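Local coordinates for alpha-L-rhamnosidase (Aspergillus terreus, PDB 6GSZ), which probably releases terminal non-reducing alpha-L-rhamnose from alpha-L-rhamnosides by hydrolysis, at residues D603-A614 and Y629-F640. Sequence-based numbering, arbitrary orientation.
Sequences DAYLLHSTDMLA and YTEWHAKLTKEF. With NAG (2-acetamido-2-deoxy-beta-D-glucopyranose), chain D; NAG (2-acetamido-2-deoxy-beta-D-glucopyranose), chain C.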
loop_
_atom_site.group_PDB
_atom_site.type_symbol
_atom_site.label_atom_id
_atom_site.label_comp_id
_atom_site.label_asym_id
_atom_site.label_seq_id
_atom_site.Cartn_x
_atom_site.Cartn_y
_atom_site.Cartn_z
ATOM N N ASP A 603 -10.320 -16.523 19.666
ATOM C CA ASP A 603 -10.060 -17.947 19.522
ATOM C C ASP A 603 -10.313 -18.411 18.094
ATOM O O ASP A 603 -9.534 -19.270 17.585
ATOM C CB ASP A 603 -10.942 -18.739 20.482
ATOM C CG ASP A 603 -10.527 -18.647 21.943
ATOM O OD1 ASP A 603 -9.382 -18.170 22.224
ATOM O OD2 ASP A 603 -11.348 -19.065 22.814
ATOM N N ALA A 604 -11.329 -17.831 17.447
ATOM C CA ALA A 604 -11.578 -18.177 16.029
ATOM C C ALA A 604 -10.347 -17.816 15.189
ATOM O O ALA A 604 -9.885 -18.631 14.374
ATOM C CB ALA A 604 -12.816 -17.511 15.521
ATOM N N TYR A 605 -9.811 -16.596 15.415
ATOM C CA TYR A 605 -8.641 -16.174 14.679
ATOM C C TYR A 605 -7.351 -16.950 15.053
ATOM O O TYR A 605 -6.464 -17.129 14.197
ATOM C CB TYR A 605 -8.436 -14.662 14.782
ATOM C CG TYR A 605 -9.183 -13.894 13.732
ATOM C CD1 TYR A 605 -10.513 -13.528 13.911
ATOM C CD2 TYR A 605 -8.576 -13.564 12.534
ATOM C CE1 TYR A 605 -11.204 -12.802 12.956
ATOM C CE2 TYR A 605 -9.267 -12.852 11.560
ATOM C CZ TYR A 605 -10.584 -12.469 11.764
ATOM O OH TYR A 605 -11.256 -11.770 10.779
ATOM N N LEU A 606 -7.265 -17.442 16.302
ATOM C CA LEU A 606 -6.160 -18.329 16.692
ATOM C C LEU A 606 -6.219 -19.620 15.860
ATOM O O LEU A 606 -5.189 -20.069 15.363
ATOM C CB LEU A 606 -6.221 -18.610 18.200
ATOM C CG LEU A 606 -5.450 -19.840 18.683
ATOM C CD1 LEU A 606 -3.970 -19.706 18.414
ATOM C CD2 LEU A 606 -5.721 -20.118 20.151
ATOM N N LEU A 607 -7.406 -20.208 15.745
ATOM C CA LEU A 607 -7.557 -21.404 14.925
ATOM C C LEU A 607 -7.177 -21.092 13.466
ATOM O O LEU A 607 -6.480 -21.858 12.829
ATOM C CB LEU A 607 -8.993 -21.913 15.028
ATOM C CG LEU A 607 -9.291 -22.943 16.112
ATOM C CD1 LEU A 607 -8.545 -24.217 15.856
ATOM C CD2 LEU A 607 -8.984 -22.495 17.487
ATOM N N HIS A 608 -7.661 -19.947 12.962
ATOM C CA HIS A 608 -7.366 -19.549 11.576
ATOM C C HIS A 608 -5.841 -19.404 11.372
ATOM O O HIS A 608 -5.273 -19.838 10.342
ATOM C CB HIS A 608 -8.147 -18.292 11.198
ATOM C CG HIS A 608 -7.878 -17.819 9.832
ATOM N ND1 HIS A 608 -8.069 -18.613 8.724
ATOM C CD2 HIS A 608 -7.505 -16.604 9.403
ATOM C CE1 HIS A 608 -7.783 -17.893 7.643
ATOM N NE2 HIS A 608 -7.455 -16.630 8.053
ATOM N N SER A 609 -5.148 -18.719 12.301
ATOM C CA SER A 609 -3.699 -18.606 12.163
ATOM C C SER A 609 -2.992 -19.968 12.206
ATOM O O SER A 609 -1.971 -20.167 11.534
ATOM C CB SER A 609 -3.161 -17.684 13.222
ATOM O OG SER A 609 -3.230 -16.328 12.789
ATOM N N THR A 610 -3.496 -20.867 13.072
ATOM C CA THR A 610 -2.890 -22.184 13.173
ATOM C C THR A 610 -3.048 -22.954 11.853
ATOM O O THR A 610 -2.093 -23.634 11.410
ATOM C CB THR A 610 -3.466 -22.962 14.381
ATOM O OG1 THR A 610 -3.336 -22.130 15.547
ATOM C CG2 THR A 610 -2.782 -24.299 14.588
ATOM N N ASP A 611 -4.232 -22.795 11.240
ATOM C CA ASP A 611 -4.545 -23.432 9.963
ATOM C C ASP A 611 -3.637 -22.860 8.852
ATOM O O ASP A 611 -2.971 -23.588 8.084
ATOM C CB ASP A 611 -6.001 -23.167 9.641
ATOM C CG ASP A 611 -6.569 -23.924 8.462
ATOM O OD1 ASP A 611 -6.178 -25.077 8.268
ATOM O OD2 ASP A 611 -7.456 -23.353 7.801
ATOM N N MET A 612 -3.527 -21.516 8.825
ATOM C CA MET A 612 -2.675 -20.867 7.831
ATOM C C MET A 612 -1.225 -21.310 8.020
ATOM O O MET A 612 -0.502 -21.561 7.019
ATOM C CB MET A 612 -2.749 -19.341 7.888
ATOM C CG MET A 612 -4.038 -18.753 7.307
ATOM S SD MET A 612 -4.007 -16.956 7.239
ATOM C CE MET A 612 -4.078 -16.461 8.960
ATOM N N LEU A 613 -0.778 -21.403 9.275
ATOM C CA LEU A 613 0.616 -21.782 9.534
ATOM C C LEU A 613 0.881 -23.255 9.120
ATOM O O LEU A 613 1.938 -23.550 8.585
ATOM C CB LEU A 613 0.977 -21.493 11.000
ATOM C CG LEU A 613 2.444 -21.773 11.375
ATOM C CD1 LEU A 613 3.418 -20.930 10.539
ATOM C CD2 LEU A 613 2.621 -21.514 12.861
ATOM N N ALA A 614 -0.078 -24.155 9.363
ATOM C CA ALA A 614 0.009 -25.535 8.867
ATOM C C ALA A 614 0.194 -25.515 7.346
ATOM O O ALA A 614 1.061 -26.208 6.826
ATOM C CB ALA A 614 -1.210 -26.339 9.251
ATOM N N TYR A 629 1.153 -28.358 13.428
ATOM C CA TYR A 629 0.071 -27.354 13.430
ATOM C C TYR A 629 -1.270 -27.948 13.032
ATOM O O TYR A 629 -2.304 -27.504 13.526
ATOM C CB TYR A 629 0.474 -26.133 12.601
ATOM C CG TYR A 629 1.670 -25.419 13.198
ATOM C CD1 TYR A 629 1.641 -24.958 14.509
ATOM C CD2 TYR A 629 2.856 -25.282 12.497
ATOM C CE1 TYR A 629 2.764 -24.397 15.112
ATOM C CE2 TYR A 629 3.981 -24.693 13.063
ATOM C CZ TYR A 629 3.939 -24.294 14.393
ATOM O OH TYR A 629 5.038 -23.721 14.966
ATOM N N THR A 630 -1.246 -29.007 12.191
ATOM C CA THR A 630 -2.465 -29.735 11.875
ATOM C C THR A 630 -3.044 -30.351 13.163
ATOM O O THR A 630 -4.296 -30.281 13.405
ATOM C CB THR A 630 -2.195 -30.763 10.771
ATOM O OG1 THR A 630 -1.814 -30.083 9.575
ATOM C CG2 THR A 630 -3.396 -31.630 10.457
ATOM N N GLU A 631 -2.170 -30.952 13.971
ATOM C CA GLU A 631 -2.524 -31.605 15.266
ATOM C C GLU A 631 -3.105 -30.559 16.231
ATOM O O GLU A 631 -4.132 -30.754 16.883
ATOM C CB GLU A 631 -1.297 -32.301 15.877
ATOM C CG GLU A 631 -0.897 -33.597 15.158
ATOM C CD GLU A 631 0.417 -34.278 15.534
ATOM O OE1 GLU A 631 1.061 -33.878 16.555
ATOM O OE2 GLU A 631 0.809 -35.228 14.791
ATOM N N TRP A 632 -2.373 -29.454 16.398
ATOM C CA TRP A 632 -2.823 -28.357 17.288
ATOM C C TRP A 632 -4.168 -27.816 16.807
ATOM O O TRP A 632 -5.060 -27.552 17.614
ATOM C CB TRP A 632 -1.791 -27.221 17.350
ATOM C CG TRP A 632 -0.698 -27.449 18.340
ATOM C CD1 TRP A 632 0.395 -28.253 18.241
ATOM C CD2 TRP A 632 -0.640 -26.892 19.657
ATOM N NE1 TRP A 632 1.123 -28.231 19.401
ATOM C CE2 TRP A 632 0.510 -27.408 20.287
ATOM C CE3 TRP A 632 -1.441 -25.978 20.343
ATOM C CZ2 TRP A 632 0.885 -27.040 21.584
ATOM C CZ3 TRP A 632 -1.076 -25.626 21.621
ATOM C CH2 TRP A 632 0.062 -26.153 22.228
ATOM N N HIS A 633 -4.330 -27.656 15.488
ATOM C CA HIS A 633 -5.591 -27.150 14.966
ATOM C C HIS A 633 -6.751 -28.087 15.352
ATOM O O HIS A 633 -7.820 -27.632 15.745
ATOM C CB HIS A 633 -5.485 -26.930 13.467
ATOM C CG HIS A 633 -6.686 -26.318 12.871
ATOM N ND1 HIS A 633 -7.744 -27.039 12.393
ATOM C CD2 HIS A 633 -6.979 -25.028 12.623
ATOM C CE1 HIS A 633 -8.642 -26.201 11.902
ATOM N NE2 HIS A 633 -8.202 -24.952 12.040
ATOM N N ALA A 634 -6.540 -29.410 15.230
ATOM C CA ALA A 634 -7.609 -30.330 15.553
ATOM C C ALA A 634 -7.931 -30.275 17.050
ATOM O O ALA A 634 -9.101 -30.240 17.422
ATOM C CB ALA A 634 -7.219 -31.730 15.123
ATOM N N LYS A 635 -6.899 -30.239 17.910
ATOM C CA LYS A 635 -7.133 -30.223 19.357
ATOM C C LYS A 635 -7.822 -28.920 19.776
ATOM O O LYS A 635 -8.773 -28.920 20.586
ATOM C CB LYS A 635 -5.833 -30.481 20.125
ATOM C CG LYS A 635 -5.249 -31.888 19.980
ATOM C CD LYS A 635 -6.166 -33.025 20.359
ATOM N N LEU A 636 -7.391 -27.799 19.199
ATOM C CA LEU A 636 -7.970 -26.523 19.565
ATOM C C LEU A 636 -9.348 -26.291 18.945
ATOM O O LEU A 636 -10.138 -25.528 19.477
ATOM C CB LEU A 636 -7.031 -25.374 19.212
ATOM C CG LEU A 636 -5.705 -25.357 19.957
ATOM C CD1 LEU A 636 -4.875 -24.172 19.493
ATOM C CD2 LEU A 636 -5.937 -25.262 21.447
ATOM N N THR A 637 -9.661 -26.986 17.841
ATOM C CA THR A 637 -10.987 -26.927 17.301
ATOM C C THR A 637 -11.982 -27.516 18.333
ATOM O O THR A 637 -13.058 -26.955 18.579
ATOM C CB THR A 637 -11.077 -27.648 15.958
ATOM O OG1 THR A 637 -10.356 -26.953 14.939
ATOM C CG2 THR A 637 -12.513 -27.776 15.528
ATOM N N LYS A 638 -11.601 -28.644 18.948
ATOM C CA LYS A 638 -12.395 -29.257 20.038
ATOM C C LYS A 638 -12.563 -28.264 21.200
ATOM O O LYS A 638 -13.683 -28.073 21.709
ATOM C CB LYS A 638 -11.794 -30.588 20.513
ATOM C CG LYS A 638 -12.497 -31.252 21.696
ATOM C CD LYS A 638 -11.803 -32.521 22.208
ATOM C CE LYS A 638 -12.495 -33.109 23.421
ATOM N NZ LYS A 638 -12.403 -34.590 23.441
ATOM N N GLU A 639 -11.465 -27.577 21.573
ATOM C CA GLU A 639 -11.543 -26.593 22.681
ATOM C C GLU A 639 -12.427 -25.390 22.291
ATOM O O GLU A 639 -13.202 -24.898 23.116
ATOM C CB GLU A 639 -10.154 -26.140 23.119
ATOM C CG GLU A 639 -9.281 -27.225 23.661
ATOM C CD GLU A 639 -9.851 -27.963 24.867
ATOM O OE1 GLU A 639 -10.676 -27.359 25.620
ATOM O OE2 GLU A 639 -9.439 -29.134 25.088
ATOM N N PHE A 640 -12.350 -24.936 21.038
ATOM C CA PHE A 640 -13.215 -23.875 20.522
ATOM C C PHE A 640 -14.686 -24.246 20.684
ATOM O O PHE A 640 -15.519 -23.447 21.160
ATOM C CB PHE A 640 -12.873 -23.481 19.085
ATOM C CG PHE A 640 -13.732 -22.362 18.567
ATOM C CD1 PHE A 640 -14.973 -22.620 18.010
ATOM C CD2 PHE A 640 -13.313 -21.037 18.641
ATOM C CE1 PHE A 640 -15.781 -21.597 17.566
ATOM C CE2 PHE A 640 -14.139 -20.023 18.206
ATOM C CZ PHE A 640 -15.370 -20.290 17.701
HETATM C C1 NAG D . 4.171 -27.082 17.630
HETATM C C2 NAG D . 5.662 -26.617 17.568
HETATM C C3 NAG D . 6.115 -26.149 18.951
HETATM C C4 NAG D . 5.108 -25.129 19.518
HETATM C C5 NAG D . 3.672 -25.565 19.371
HETATM C C6 NAG D . 2.666 -24.459 19.696
HETATM C C7 NAG D . 6.938 -27.688 15.821
HETATM C C8 NAG D . 7.835 -28.805 15.406
HETATM N N2 NAG D . 6.558 -27.642 17.093
HETATM O O3 NAG D . 7.431 -25.589 18.867
HETATM O O4 NAG D . 5.285 -24.966 20.939
HETATM O O5 NAG D . 3.365 -26.039 18.032
HETATM O O6 NAG D . 2.552 -23.501 18.621
HETATM O O7 NAG D . 6.515 -26.875 14.971
HETATM C C1 NAG C . -5.477 -25.223 4.548
HETATM C C2 NAG C . -6.675 -24.364 4.183
HETATM C C3 NAG C . -7.972 -25.171 4.359
HETATM C C4 NAG C . -7.865 -26.490 3.622
HETATM C C5 NAG C . -6.589 -27.221 4.017
HETATM C C6 NAG C . -6.381 -28.522 3.245
HETATM C C7 NAG C . -6.722 -21.945 4.487
HETATM C C8 NAG C . -6.743 -20.839 5.504
HETATM N N2 NAG C . -6.691 -23.178 4.984
HETATM O O3 NAG C . -9.062 -24.402 3.850
HETATM O O4 NAG C . -8.992 -27.285 4.044
HETATM O O5 NAG C . -5.472 -26.362 3.747
HETATM O O6 NAG C . -6.298 -28.282 1.817
HETATM O O7 NAG C . -6.696 -21.724 3.295
#
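L607 is the knob of this nearly antiparallel helix pair (axes 157° apart, 8.6 Å at closest approach): its branched end fills a hole made by H633, L636, T637 and F640. CD1 lies 3.4 Å from T637 OG1 and also covers one face of the H633 imidazole, a CH-pi contact 4.0 Å from the ring centroid. D611 comes over the opposite face, its CB nearest the ring and its carboxylate offset toward the rim; the L607 carbonyl meets the edge in plane, with O 3.2 Å from H633 CD2. H633 gets there because its CG lies anti to the backbone N (chi1 -175°), and a flat imidazole can take a methyl on one face and still meet a carbonyl at its edge.

A second CH-pi contact is made by L613, whose CD2 stands over the centre of the Y629 ring at 3.5 Å. A614, with only a methyl, lets the backbones close in (its CA is 4.9 Å from Y629 CA). At the other end, the F640 ring turns its edge to D603 CB.

T610 OG1 donates to L606 O (2.8 Å) and T637 OG1 to H633 O, giving each hydroxyl proton an acceptor within its own helix; T610 is thereby set with CG2 against the Y629 carbonyl.

The chain C NAG donates N2-H to D611 OD2 (2.9 Å), while the chain D NAG lies over one face of W632. Helices 598-619 and 623-644 form an antiparallel hairpin, in keeping with this family's (alpha/alpha)6 barrel; helix 545-562 packs on L613 and Y629, helix 530-542 on S609 and M612, and helix 656-664 on A604.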